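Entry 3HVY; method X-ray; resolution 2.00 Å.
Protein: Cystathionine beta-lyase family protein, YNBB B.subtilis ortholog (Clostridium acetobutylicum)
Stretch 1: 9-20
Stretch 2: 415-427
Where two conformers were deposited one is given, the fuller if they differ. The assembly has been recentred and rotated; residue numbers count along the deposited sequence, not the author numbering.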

# COMPACT_ATOMS: atom_id res chain seq x y z
N SER D 9 -0.12 38.72 5.59
CA SER D 9 -0.33 37.44 6.28
C SER D 9 0.80 37.12 7.25
O SER D 9 0.57 36.67 8.39
CB SER D 9 -0.50 36.32 5.26
OG SER D 9 -0.61 35.08 5.92
N LEU D 10 2.02 37.38 6.83
CA LEU D 10 3.14 37.11 7.68
C LEU D 10 3.10 38.00 8.90
O LEU D 10 3.34 37.54 10.02
CB LEU D 10 4.45 37.30 6.91
CG LEU D 10 4.80 36.21 5.88
CD1 LEU D 10 6.14 36.61 5.18
CD2 LEU D 10 4.90 34.85 6.57
N MSE D 11 2.81 39.28 8.70
CA MSE D 11 2.75 40.17 9.85
C MSE D 11 1.54 39.88 10.75
O MSE D 11 1.69 39.85 11.99
CB MSE D 11 2.72 41.62 9.41
CG MSE D 11 3.94 41.99 8.63
SE MSE D 11 4.06 43.88 8.17
CE MSE D 11 2.12 44.29 7.29
N ASN D 12 0.38 39.62 10.15
CA ASN D 12 -0.86 39.39 10.92
C ASN D 12 -0.97 38.01 11.56
O ASN D 12 -1.28 37.90 12.74
CB ASN D 12 -2.10 39.61 10.05
CG ASN D 12 -2.28 41.06 9.63
OD1 ASN D 12 -1.62 41.97 10.15
ND2 ASN D 12 -3.21 41.29 8.70
N LYS D 13 -0.72 36.97 10.77
CA LYS D 13 -0.87 35.62 11.26
C LYS D 13 0.34 35.15 12.05
O LYS D 13 0.17 34.44 13.05
CB LYS D 13 -1.17 34.64 10.11
N TYR D 14 1.55 35.54 11.64
CA TYR D 14 2.77 34.98 12.25
C TYR D 14 3.56 35.96 13.12
O TYR D 14 4.60 35.59 13.68
CB TYR D 14 3.66 34.39 11.15
CG TYR D 14 3.01 33.18 10.51
CD1 TYR D 14 3.04 31.93 11.14
CD2 TYR D 14 2.33 33.28 9.31
CE1 TYR D 14 2.43 30.83 10.57
CE2 TYR D 14 1.70 32.19 8.74
CZ TYR D 14 1.77 30.95 9.37
OH TYR D 14 1.14 29.85 8.80
N ASN D 15 3.04 37.17 13.23
CA ASN D 15 3.70 38.27 13.93
C ASN D 15 5.13 38.50 13.51
O ASN D 15 6.01 38.76 14.35
CB ASN D 15 3.54 38.14 15.44
CG ASN D 15 2.11 38.38 15.86
OD1 ASN D 15 1.57 39.49 15.68
ND2 ASN D 15 1.46 37.34 16.37
N ILE D 16 5.37 38.39 12.20
CA ILE D 16 6.68 38.72 11.65
C ILE D 16 6.73 40.27 11.64
O ILE D 16 5.74 40.93 11.36
CB ILE D 16 6.94 37.98 10.29
CG1 ILE D 16 7.07 36.46 10.57
CG2 ILE D 16 8.21 38.50 9.67
CD1 ILE D 16 6.98 35.59 9.39
N ASN D 17 7.84 40.86 12.04
CA ASN D 17 7.90 42.32 12.18
C ASN D 17 8.74 42.90 11.05
O ASN D 17 9.35 42.15 10.31
CB ASN D 17 8.47 42.70 13.54
CG ASN D 17 9.76 41.94 13.85
OD1 ASN D 17 10.81 42.25 13.31
ND2 ASN D 17 9.66 40.90 14.70
N GLU D 18 8.75 44.23 10.93
CA GLU D 18 9.47 44.92 9.85
C GLU D 18 10.98 44.72 9.95
O GLU D 18 11.63 44.64 8.93
CB GLU D 18 9.20 46.43 9.88
CG GLU D 18 7.80 46.87 9.43
CD GLU D 18 7.62 46.87 7.90
OE1 GLU D 18 8.53 46.41 7.16
OE2 GLU D 18 6.55 47.35 7.44
N ARG D 19 11.53 44.64 11.16
CA ARG D 19 12.96 44.44 11.29
C ARG D 19 13.32 43.11 10.66
O ARG D 19 14.32 43.01 9.94
CB ARG D 19 13.39 44.49 12.76
CG ARG D 19 14.92 44.48 13.00
N VAL D 20 12.54 42.06 10.94
CA VAL D 20 12.81 40.77 10.36
C VAL D 20 12.64 40.80 8.82
O VAL D 20 13.46 40.20 8.05
CB VAL D 20 11.98 39.65 11.02
CG1 VAL D 20 12.11 38.34 10.21
CG2 VAL D 20 12.48 39.42 12.45
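Stretch 2, residues 415-427: KLGVLIALSKLIM

Stretch 2 enters as a helix already under way at Lys415, with phi/psi values near -62/-43 through Leu422 and i to i+4 bonds such as Ile420 N to Leu416 O at 2.9 Å. Beyond it the chain tightens into turns, with Leu425 N to Leu422 O at 2.8 Å and Ile426 N to Leu422 O at 3.0 Å, and then extends at Ile426 (-123/150) to end in the carboxylate of Met427. In stretch 1, the helix that includes Ser9 gives way at Asn15, whose positive phi (50/40) turns the backbone; Ile16 and Asn17 are extended, and a new helix starts at Glu18. The axes of helix 9-14 and helix 415-422 cross at -52°, with their N-to-C directions 52° apart and a closest approach of 11.6 Å. That spacing leaves room for side chains between them. The backbones come nearer past the first helix: Ile16 CA lies 5.4 Å from Ser423 CA, and Asn17 CA 6.1 Å from Met427 CA.

Between the helices the packing is apolar. Leu10 CD2 meets Leu416 CD2 at 4.0 Å. Ile420 CD1 sits 4.0 Å from the centroid of the Tyr14 ring and 28° off its normal, a CH-pi contact over one face. Ile16, although its CA-to-CB bond points sideways, brings CD1 to 4.0 Å from Leu419 CB and 3.9 Å from Ile420 CG1.

Val20 has the largest area covered by stretch 2, 89 Å² of the 631 Å² buried on both sides. Its CG1 lies 4.1 Å from Leu419 CD2, its CG2 lies 3.7 Å from Ile426 CG1 and 4.2 Å from Leu422 CG, and both methyls stand 3.6 Å from Ser423 OG. Ser423 OG can face these apolar groups because it donates to Leu419 O, 2.8 Å away, within its own stretch.

Asn17 uses both ends of its amide. OD1 caps the new helix by accepting from Val20 N at 2.9 Å (157°), and ND2 donates to Ile426 O at 3.1 Å (149°), the one direct hydrogen bond between the stretches. Water 2 adds a bridge: it accepts from Asn17 ND2 at 2.9 Å and donates to Asn15 O at 2.7 Å and Ser423 O at 3.1 Å. At the terminus, water 3 donates to Met427 O at 2.9 Å and accepts a weak bond from Arg19 N at 3.3 Å. Met427 is poorly ordered, so its side-chain position deserves less weight.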

# COMPACT_ATOMS: atom_id res chain seq x y z
N LYS D 415 12.61 29.06 4.13
CA LYS D 415 12.70 30.55 4.30
C LYS D 415 11.61 31.02 5.25
O LYS D 415 11.89 31.70 6.23
CB LYS D 415 12.63 31.17 2.88
CG LYS D 415 12.22 32.60 2.69
CD LYS D 415 12.19 32.88 1.17
CE LYS D 415 10.83 32.81 0.63
NZ LYS D 415 10.88 33.11 -0.80
N LEU D 416 10.39 30.59 5.02
CA LEU D 416 9.26 31.01 5.88
C LEU D 416 9.47 30.53 7.32
O LEU D 416 9.23 31.27 8.28
CB LEU D 416 7.93 30.47 5.30
CG LEU D 416 7.48 31.16 3.97
CD1 LEU D 416 6.30 30.47 3.24
CD2 LEU D 416 7.16 32.62 4.22
N GLY D 417 9.96 29.32 7.45
CA GLY D 417 10.24 28.75 8.75
C GLY D 417 11.27 29.55 9.50
O GLY D 417 11.09 29.84 10.69
N VAL D 418 12.35 29.95 8.82
CA VAL D 418 13.37 30.76 9.49
C VAL D 418 12.83 32.12 9.93
O VAL D 418 13.15 32.58 11.02
CB VAL D 418 14.64 30.86 8.63
CG1 VAL D 418 15.69 31.87 9.24
CG2 VAL D 418 15.20 29.46 8.44
N LEU D 419 12.00 32.75 9.09
CA LEU D 419 11.44 34.02 9.42
C LEU D 419 10.52 33.87 10.63
O LEU D 419 10.57 34.70 11.56
CB LEU D 419 10.65 34.64 8.26
CG LEU D 419 11.39 34.88 6.95
CD1 LEU D 419 10.45 35.59 5.95
CD2 LEU D 419 12.71 35.66 7.16
N ILE D 420 9.70 32.82 10.64
CA ILE D 420 8.83 32.59 11.77
C ILE D 420 9.66 32.35 13.02
O ILE D 420 9.46 32.99 14.03
CB ILE D 420 7.87 31.40 11.53
CG1 ILE D 420 6.85 31.81 10.49
CG2 ILE D 420 7.17 30.99 12.82
CD1 ILE D 420 6.16 30.61 9.80
N ALA D 421 10.64 31.47 12.93
CA ALA D 421 11.50 31.22 14.06
C ALA D 421 12.27 32.49 14.54
O ALA D 421 12.34 32.79 15.74
CB ALA D 421 12.47 30.09 13.73
N LEU D 422 12.87 33.22 13.60
CA LEU D 422 13.65 34.42 13.95
C LEU D 422 12.79 35.50 14.62
O LEU D 422 13.26 36.23 15.49
CB LEU D 422 14.33 34.98 12.69
CG LEU D 422 15.19 36.25 12.85
CD1 LEU D 422 16.23 36.14 13.99
CD2 LEU D 422 15.87 36.63 11.48
N SER D 423 11.53 35.61 14.19
CA SER D 423 10.58 36.59 14.74
C SER D 423 10.18 36.28 16.17
O SER D 423 9.45 37.04 16.79
CB SER D 423 9.35 36.69 13.86
OG SER D 423 9.68 37.16 12.56
N LYS D 424 10.61 35.13 16.68
CA LYS D 424 10.50 34.83 18.09
C LYS D 424 11.71 35.33 18.90
O LYS D 424 11.69 35.30 20.11
CB LYS D 424 10.30 33.35 18.31
CG LYS D 424 9.17 32.77 17.47
CD LYS D 424 8.39 31.70 18.13
CE LYS D 424 9.17 31.08 19.30
NZ LYS D 424 8.67 29.79 19.88
N LEU D 425 12.78 35.75 18.24
CA LEU D 425 13.96 36.22 18.96
C LEU D 425 14.19 37.72 18.81
O LEU D 425 14.63 38.37 19.77
CB LEU D 425 15.24 35.50 18.48
CG LEU D 425 15.30 34.00 18.32
CD1 LEU D 425 16.74 33.63 17.93
CD2 LEU D 425 14.84 33.21 19.51
N ILE D 426 13.96 38.28 17.63
CA ILE D 426 14.17 39.71 17.46
C ILE D 426 12.91 40.41 16.99
O ILE D 426 12.07 39.82 16.30
CB ILE D 426 15.39 40.06 16.56
CG1 ILE D 426 15.04 39.98 15.08
CG2 ILE D 426 16.67 39.22 16.94
CD1 ILE D 426 16.26 40.21 14.21
N MSE D 427 12.78 41.67 17.38
CA MSE D 427 11.58 42.45 17.04
C MSE D 427 11.90 43.87 16.54
O MSE D 427 11.03 44.54 15.96
OXT MSE D 427 13.04 44.36 16.63
CB MSE D 427 10.61 42.42 18.23
CG MSE D 427 9.70 41.17 18.18
SE MSE D 427 9.56 40.05 19.82
CE MSE D 427 8.28 38.54 19.20
O HOH W 1 6.64 34.47 15.21
O HOH W 2 7.67 39.52 16.31
O HOH W 3 10.18 46.24 13.73